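Local coordinates for PilM (PDB 3EOI), which is of unknown function but is plasmid-encoded and probably takes part in the assembly or working of a pilus, at residues I14-I22 with K74-S85; E37-L45 with H60-F68. All coordinates share one frame; numbering follows the deposited sequence.

Contact 1: residues I14-I22 with K74-S85; sequences ITQQAADFI and KPGLMGALLEQS
The carbonyl oxygen of Thr-15 is gripped twice: by the amide of Ala-19 one helical turn on, and by the side chain of Gln-84 from the facing helix. Gln-84 NE2 reaches Thr-15 O at 3.1 Å along a nearly straight bond (172°), in the plane of both its own amide and the carbonyl, on a lone pair. With CG anti to its carbonyl carbon (chi1 -68°) and an extended chain beyond, the Gln-84 side chain is a knob in a hole of four residues, its amide end between Thr-15, Ala-18 and Ala-19. Ile-22, the fourth, presses CD1 against the stem, 3.2 Å from Gln-84 CB, which is tight packing.

The reciprocal knob is Ala-18, set among Leu-77, Ala-80, Leu-81 and Gln-84; its CB lies 3.8 Å from Ala-80 CB. Leu-81 drives its CD2 branch into the angle between Ala-18 and Phe-21, 3.7 Å from Phe-21 CG. At the other end Leu-77 CD1 meets the bent stem of Gln-17 at CG (3.6 Å), while Gln-17 NE2 is spent on Asn-57 O. Ile-14 spreads its branches over the loop leading into the second helix, CG2 against Lys-74 CB and CD1 over the carbonyls of Pro-75 and Gly-76.

With Ala-18 and Ala-80 meeting at the crossing, the helix axes come within 8.8 Å at -52°: knobs-into-holes packing of two helices, whose Phe-21, Leu-77 and Leu-81 continue onto strands of the antiparallel sheet in an alpha+beta fold.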
# COMPACT_ATOMS: atom_id res chain seq x y z
N ILE A 14 -12.96 -0.41 -5.38
CA ILE A 14 -11.53 -0.66 -5.68
C ILE A 14 -10.93 0.49 -6.45
O ILE A 14 -9.76 0.81 -6.32
CB ILE A 14 -11.25 -2.03 -6.39
CG1 ILE A 14 -11.85 -2.07 -7.81
CG2 ILE A 14 -11.65 -3.18 -5.42
CD1 ILE A 14 -11.37 -3.25 -8.68
N THR A 15 -11.75 1.18 -7.26
CA THR A 15 -11.22 2.34 -7.95
C THR A 15 -10.74 3.40 -6.98
O THR A 15 -9.64 3.91 -7.16
CB THR A 15 -12.26 2.95 -8.88
OG1 THR A 15 -12.72 1.95 -9.82
CG2 THR A 15 -11.69 4.18 -9.62
N GLN A 16 -11.52 3.68 -5.95
CA GLN A 16 -11.14 4.68 -4.97
C GLN A 16 -10.01 4.18 -4.05
O GLN A 16 -9.08 4.92 -3.71
CB GLN A 16 -12.33 5.06 -4.12
CG GLN A 16 -12.04 6.28 -3.22
CD GLN A 16 -11.77 7.57 -4.04
OE1 GLN A 16 -12.52 7.92 -4.96
NE2 GLN A 16 -10.66 8.24 -3.72
N GLN A 17 -10.03 2.89 -3.69
CA GLN A 17 -8.95 2.30 -2.91
C GLN A 17 -7.63 2.41 -3.67
O GLN A 17 -6.59 2.75 -3.07
CB GLN A 17 -9.25 0.85 -2.69
CG GLN A 17 -8.11 0.05 -2.10
CD GLN A 17 -7.83 0.41 -0.68
OE1 GLN A 17 -8.29 -0.29 0.28
NE2 GLN A 17 -7.04 1.47 -0.50
N ALA A 18 -7.60 2.16 -5.00
CA ALA A 18 -6.35 2.25 -5.71
C ALA A 18 -5.90 3.68 -5.79
O ALA A 18 -4.69 3.94 -5.69
CB ALA A 18 -6.53 1.67 -7.14
N ALA A 19 -6.85 4.60 -6.01
CA ALA A 19 -6.44 6.00 -6.12
C ALA A 19 -5.86 6.49 -4.81
O ALA A 19 -4.79 7.18 -4.80
CB ALA A 19 -7.63 6.90 -6.56
N ASP A 20 -6.52 6.10 -3.70
CA ASP A 20 -5.96 6.45 -2.38
C ASP A 20 -4.56 5.85 -2.13
O ASP A 20 -3.64 6.52 -1.61
CB ASP A 20 -6.87 6.01 -1.23
CG ASP A 20 -8.24 6.69 -1.25
OD1 ASP A 20 -8.39 7.68 -1.98
OD2 ASP A 20 -9.13 6.27 -0.46
N PHE A 21 -4.43 4.56 -2.43
CA PHE A 21 -3.15 3.87 -2.30
C PHE A 21 -2.07 4.66 -3.09
O PHE A 21 -0.93 4.93 -2.61
CB PHE A 21 -3.31 2.45 -2.87
CG PHE A 21 -2.14 1.52 -2.64
CD1 PHE A 21 -0.92 1.73 -3.32
CD2 PHE A 21 -2.25 0.45 -1.74
CE1 PHE A 21 0.14 0.89 -3.11
CE2 PHE A 21 -1.15 -0.47 -1.57
CZ PHE A 21 0.07 -0.21 -2.26
N ILE A 22 -2.37 4.98 -4.35
CA ILE A 22 -1.32 5.59 -5.18
C ILE A 22 -0.97 6.96 -4.64
O ILE A 22 0.22 7.36 -4.62
CB ILE A 22 -1.76 5.65 -6.65
CG1 ILE A 22 -1.77 4.23 -7.23
CG2 ILE A 22 -0.79 6.51 -7.46
CD1 ILE A 22 -2.56 4.09 -8.46
N LYS A 74 -8.44 -7.21 -2.98
CA LYS A 74 -9.74 -7.49 -3.58
C LYS A 74 -9.55 -7.88 -5.00
O LYS A 74 -8.56 -7.49 -5.63
CB LYS A 74 -10.55 -6.19 -3.55
CG LYS A 74 -10.69 -5.63 -2.14
CD LYS A 74 -11.69 -6.40 -1.33
CE LYS A 74 -11.94 -5.77 0.03
NZ LYS A 74 -13.00 -6.62 0.61
N PRO A 75 -10.53 -8.60 -5.56
CA PRO A 75 -10.41 -8.91 -6.97
C PRO A 75 -10.24 -7.64 -7.80
O PRO A 75 -11.04 -6.67 -7.63
CB PRO A 75 -11.74 -9.64 -7.31
CG PRO A 75 -12.64 -9.41 -6.16
CD PRO A 75 -11.84 -8.93 -4.96
N GLY A 76 -9.25 -7.62 -8.71
CA GLY A 76 -9.03 -6.52 -9.62
C GLY A 76 -8.34 -5.31 -8.98
O GLY A 76 -8.06 -4.35 -9.65
N LEU A 77 -8.09 -5.33 -7.67
CA LEU A 77 -7.40 -4.19 -7.07
C LEU A 77 -6.00 -4.08 -7.69
O LEU A 77 -5.52 -2.99 -7.96
CB LEU A 77 -7.36 -4.34 -5.53
CG LEU A 77 -6.60 -3.25 -4.75
CD1 LEU A 77 -7.18 -1.85 -5.06
CD2 LEU A 77 -6.54 -3.54 -3.28
N MET A 78 -5.34 -5.22 -7.97
CA MET A 78 -3.99 -5.15 -8.54
C MET A 78 -4.05 -4.48 -9.89
O MET A 78 -3.28 -3.59 -10.16
CB MET A 78 -3.37 -6.54 -8.66
CG MET A 78 -1.93 -6.56 -9.14
SD MET A 78 -0.67 -6.08 -7.89
CE MET A 78 -0.69 -7.50 -6.78
N GLY A 79 -5.02 -4.89 -10.71
CA GLY A 79 -5.13 -4.28 -12.07
C GLY A 79 -5.47 -2.79 -11.97
O GLY A 79 -5.05 -2.02 -12.83
N ALA A 80 -6.22 -2.38 -10.94
CA ALA A 80 -6.58 -0.96 -10.83
C ALA A 80 -5.34 -0.16 -10.41
O ALA A 80 -5.11 0.96 -10.90
CB ALA A 80 -7.69 -0.78 -9.85
N LEU A 81 -4.53 -0.74 -9.51
CA LEU A 81 -3.30 -0.08 -9.13
C LEU A 81 -2.39 0.07 -10.30
O LEU A 81 -1.74 1.11 -10.49
CB LEU A 81 -2.59 -0.89 -8.04
CG LEU A 81 -3.28 -0.83 -6.68
CD1 LEU A 81 -2.72 -1.88 -5.74
CD2 LEU A 81 -3.12 0.56 -6.03
N LEU A 82 -2.30 -1.00 -11.08
CA LEU A 82 -1.47 -0.91 -12.31
C LEU A 82 -2.03 0.11 -13.33
O LEU A 82 -1.33 0.94 -13.94
CB LEU A 82 -1.31 -2.32 -12.92
CG LEU A 82 -0.45 -3.19 -12.01
CD1 LEU A 82 -0.56 -4.65 -12.41
CD2 LEU A 82 1.00 -2.64 -12.10
N GLU A 83 -3.34 0.08 -13.54
CA GLU A 83 -3.90 1.08 -14.43
C GLU A 83 -3.57 2.51 -13.99
O GLU A 83 -3.21 3.35 -14.83
CB GLU A 83 -5.43 0.94 -14.44
CG GLU A 83 -6.10 1.94 -15.38
CD GLU A 83 -7.60 1.78 -15.42
OE1 GLU A 83 -8.17 1.19 -14.48
OE2 GLU A 83 -8.18 2.30 -16.38
N GLN A 84 -3.80 2.81 -12.73
CA GLN A 84 -3.73 4.20 -12.26
C GLN A 84 -2.28 4.65 -12.07
O GLN A 84 -2.04 5.81 -11.81
CB GLN A 84 -4.54 4.36 -10.97
CG GLN A 84 -6.07 4.20 -11.23
CD GLN A 84 -6.86 4.45 -9.94
OE1 GLN A 84 -6.43 5.26 -9.11
NE2 GLN A 84 -7.99 3.77 -9.79
N SER A 85 -1.34 3.71 -12.20
CA SER A 85 0.11 4.02 -12.18
C SER A 85 0.77 3.78 -13.57
O SER A 85 2.00 3.75 -13.68
CB SER A 85 0.80 3.18 -11.09
OG SER A 85 0.91 1.82 -11.51

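Contact 2: residues E37-L45 with H60-F68; sequences ERRAAGGQL and HLISQQRVF
Gly-43 and Ile-62 bring the loop 37-45 alongside the edge strand 59-63 through one sound backbone bond, from Ile-62 N to Gly-43 O at 2.8 Å, its return bond from Gly-43 N to Ile-62 O being weak. Ile-62 points its side chain into the loop: CG2 packs on the carbonyl of Arg-39, and CD1 lies over one face of the Arg-38 guanidinium, 3.6 Å from Arg-38 NH1, and also touches Leu-45 CD2. Its own loop fixes how that guanidinium is turned, since NH1 and NH2 both donate, end-on, to the carbonyl oxygen of Gly-42.

The strand belongs to a beta hairpin, 59-63 and 66-72, joined by a type I' turn from Ser-63 to Arg-66, and the loop covers its outer edge and turn. The extended Arg-39 chain runs past the carbonyl of Gln-65 and gives NH1 to Gln-65 O at 3.0 Å, near the guanidinium plane but tilted 29° from that of the carbonyl; its NH2 makes a salt bridge with the C-terminal carboxylate of Asn-124.

At the opposite end His-60 is clasped by two neighbours. Leu-45 N donates to His-60 NE2 at 3.0 Å, close to the ring plane, which is consistent with NE2 being unprotonated here. Gln-44 CG sits over one face of the His-60 ring, 3.8 Å from its centroid, a CH-pi contact. A bend at chi2 (76°) then returns the Gln-44 amide to the strand, where NE2 meets a lone pair of His-60 O at 2.8 Å.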
# COMPACT_ATOMS: atom_id res chain seq x y z
N GLU A 37 17.41 10.19 5.11
CA GLU A 37 17.81 9.92 6.49
C GLU A 37 16.64 9.57 7.43
O GLU A 37 16.83 9.05 8.54
CB GLU A 37 18.57 11.12 7.05
CG GLU A 37 17.71 12.29 7.41
CD GLU A 37 17.34 13.20 6.21
OE1 GLU A 37 17.72 12.96 5.02
OE2 GLU A 37 16.66 14.20 6.52
N ARG A 38 15.42 9.91 7.00
CA ARG A 38 14.21 9.62 7.80
C ARG A 38 13.98 8.09 7.90
O ARG A 38 13.40 7.60 8.89
CB ARG A 38 13.00 10.35 7.21
CG ARG A 38 11.66 9.93 7.85
CD ARG A 38 11.59 10.38 9.27
NE ARG A 38 10.29 10.03 9.90
CZ ARG A 38 10.00 8.78 10.28
NH1 ARG A 38 10.90 7.79 10.09
NH2 ARG A 38 8.83 8.51 10.86
N ARG A 39 14.49 7.35 6.93
CA ARG A 39 14.33 5.86 6.94
C ARG A 39 14.79 5.16 8.23
O ARG A 39 14.15 4.20 8.69
CB ARG A 39 15.02 5.24 5.77
CG ARG A 39 14.31 5.57 4.45
CD ARG A 39 15.11 5.10 3.24
NE ARG A 39 14.41 5.32 1.95
CZ ARG A 39 13.50 4.46 1.43
NH1 ARG A 39 13.23 3.28 2.06
NH2 ARG A 39 12.88 4.78 0.30
N ALA A 40 15.85 5.66 8.82
CA ALA A 40 16.43 5.00 9.96
C ALA A 40 15.54 5.07 11.18
O ALA A 40 15.66 4.24 12.10
CB ALA A 40 17.76 5.62 10.26
N ALA A 41 14.65 6.05 11.24
CA ALA A 41 13.93 6.22 12.49
C ALA A 41 12.72 5.27 12.64
O ALA A 41 12.21 5.07 13.75
CB ALA A 41 13.48 7.68 12.66
N GLY A 42 12.23 4.71 11.55
CA GLY A 42 11.05 3.84 11.68
C GLY A 42 9.70 4.52 11.80
O GLY A 42 9.57 5.70 11.51
N GLY A 43 8.68 3.74 12.14
CA GLY A 43 7.35 4.34 12.47
C GLY A 43 6.69 4.78 11.20
O GLY A 43 6.78 4.11 10.18
N GLN A 44 5.98 5.89 11.29
CA GLN A 44 5.24 6.39 10.14
C GLN A 44 5.55 7.87 9.93
O GLN A 44 5.86 8.62 10.88
CB GLN A 44 3.73 6.31 10.41
CG GLN A 44 3.04 4.95 10.27
CD GLN A 44 3.28 4.00 11.41
OE1 GLN A 44 3.35 4.40 12.59
NE2 GLN A 44 3.33 2.69 11.09
N LEU A 45 5.35 8.31 8.68
CA LEU A 45 5.43 9.73 8.37
C LEU A 45 4.11 10.35 8.84
O LEU A 45 3.08 9.66 8.94
CB LEU A 45 5.58 9.96 6.88
CG LEU A 45 6.78 9.28 6.26
CD1 LEU A 45 6.82 9.69 4.81
CD2 LEU A 45 8.04 9.75 6.93
N HIS A 60 0.87 2.22 6.28
CA HIS A 60 2.27 2.18 6.03
C HIS A 60 3.13 2.02 7.27
O HIS A 60 2.67 2.17 8.41
CB HIS A 60 2.72 3.36 5.16
CG HIS A 60 3.08 4.60 5.93
ND1 HIS A 60 2.12 5.50 6.34
CD2 HIS A 60 4.29 5.14 6.28
CE1 HIS A 60 2.72 6.52 6.97
NE2 HIS A 60 4.02 6.32 6.94
N LEU A 61 4.36 1.62 7.03
CA LEU A 61 5.28 1.42 8.13
C LEU A 61 6.68 1.47 7.57
O LEU A 61 6.94 0.97 6.49
CB LEU A 61 5.09 0.06 8.84
CG LEU A 61 6.22 -0.40 9.80
CD1 LEU A 61 6.11 0.35 11.12
CD2 LEU A 61 6.02 -1.90 10.00
N ILE A 62 7.57 2.19 8.26
CA ILE A 62 8.99 2.12 7.96
C ILE A 62 9.67 1.17 8.94
O ILE A 62 9.52 1.32 10.15
CB ILE A 62 9.65 3.51 8.06
CG1 ILE A 62 8.91 4.53 7.16
CG2 ILE A 62 11.16 3.37 7.77
CD1 ILE A 62 9.20 6.01 7.51
N SER A 63 10.37 0.16 8.42
CA SER A 63 11.00 -0.86 9.27
C SER A 63 12.29 -1.34 8.63
O SER A 63 12.34 -1.60 7.43
CB SER A 63 10.05 -2.05 9.42
OG SER A 63 10.64 -3.02 10.28
N GLN A 64 13.35 -1.38 9.42
CA GLN A 64 14.64 -1.76 8.90
C GLN A 64 14.96 -0.95 7.62
O GLN A 64 15.51 -1.46 6.62
CB GLN A 64 14.66 -3.26 8.62
CG GLN A 64 14.37 -4.08 9.90
CD GLN A 64 15.46 -3.94 10.98
OE1 GLN A 64 15.28 -3.24 12.00
NE2 GLN A 64 16.59 -4.62 10.77
N GLN A 65 14.67 0.34 7.71
CA GLN A 65 14.98 1.32 6.62
C GLN A 65 14.27 1.10 5.27
O GLN A 65 14.60 1.74 4.27
CB GLN A 65 16.49 1.45 6.41
CG GLN A 65 17.27 1.71 7.73
CD GLN A 65 18.73 1.74 7.48
OE1 GLN A 65 19.19 2.47 6.60
NE2 GLN A 65 19.46 0.86 8.15
N ARG A 66 13.24 0.26 5.25
CA ARG A 66 12.43 0.13 4.05
C ARG A 66 11.05 0.59 4.43
O ARG A 66 10.64 0.44 5.58
CB ARG A 66 12.40 -1.31 3.55
CG ARG A 66 13.78 -1.71 2.99
CD ARG A 66 13.82 -3.14 2.46
NE ARG A 66 13.82 -4.10 3.55
CZ ARG A 66 14.44 -5.28 3.50
NH1 ARG A 66 14.42 -6.08 4.57
NH2 ARG A 66 15.08 -5.65 2.39
N VAL A 67 10.32 1.11 3.47
CA VAL A 67 8.97 1.50 3.71
C VAL A 67 8.02 0.54 3.00
O VAL A 67 8.25 0.08 1.84
CB VAL A 67 8.69 2.94 3.20
CG1 VAL A 67 8.91 3.12 1.68
CG2 VAL A 67 7.27 3.44 3.61
N PHE A 68 6.93 0.26 3.70
CA PHE A 68 5.91 -0.69 3.25
C PHE A 68 4.57 0.05 3.26
O PHE A 68 4.20 0.71 4.29
CB PHE A 68 5.76 -1.81 4.26
CG PHE A 68 6.99 -2.64 4.48
CD1 PHE A 68 7.11 -3.89 3.88
CD2 PHE A 68 8.04 -2.16 5.29
CE1 PHE A 68 8.30 -4.65 4.07
CE2 PHE A 68 9.18 -2.90 5.46
CZ PHE A 68 9.32 -4.14 4.86

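Overall arrangement
Contact 1 joins helix 10-34 to helix 77-84, both of which pack on the antiparallel sheet; contact 2 joins the loop after helix 10-34 to the edge hairpin, while Leu-45, His-60 and Val-67 touch that helix further along. The two lie on opposite sides of the chain's centre, their own centres about 23 Å apart. Strand 66-72 leads on to helix 77-84, so the hairpin of one contact is followed by the helix of the other. Each is partly buried, and the summed buried areas are almost equal, yet contact 1 rests mainly on small and aliphatic side chains with one crossing hydrogen bond, whereas contact 2, at the sheet edge, relies on several polar bonds to backbone atoms.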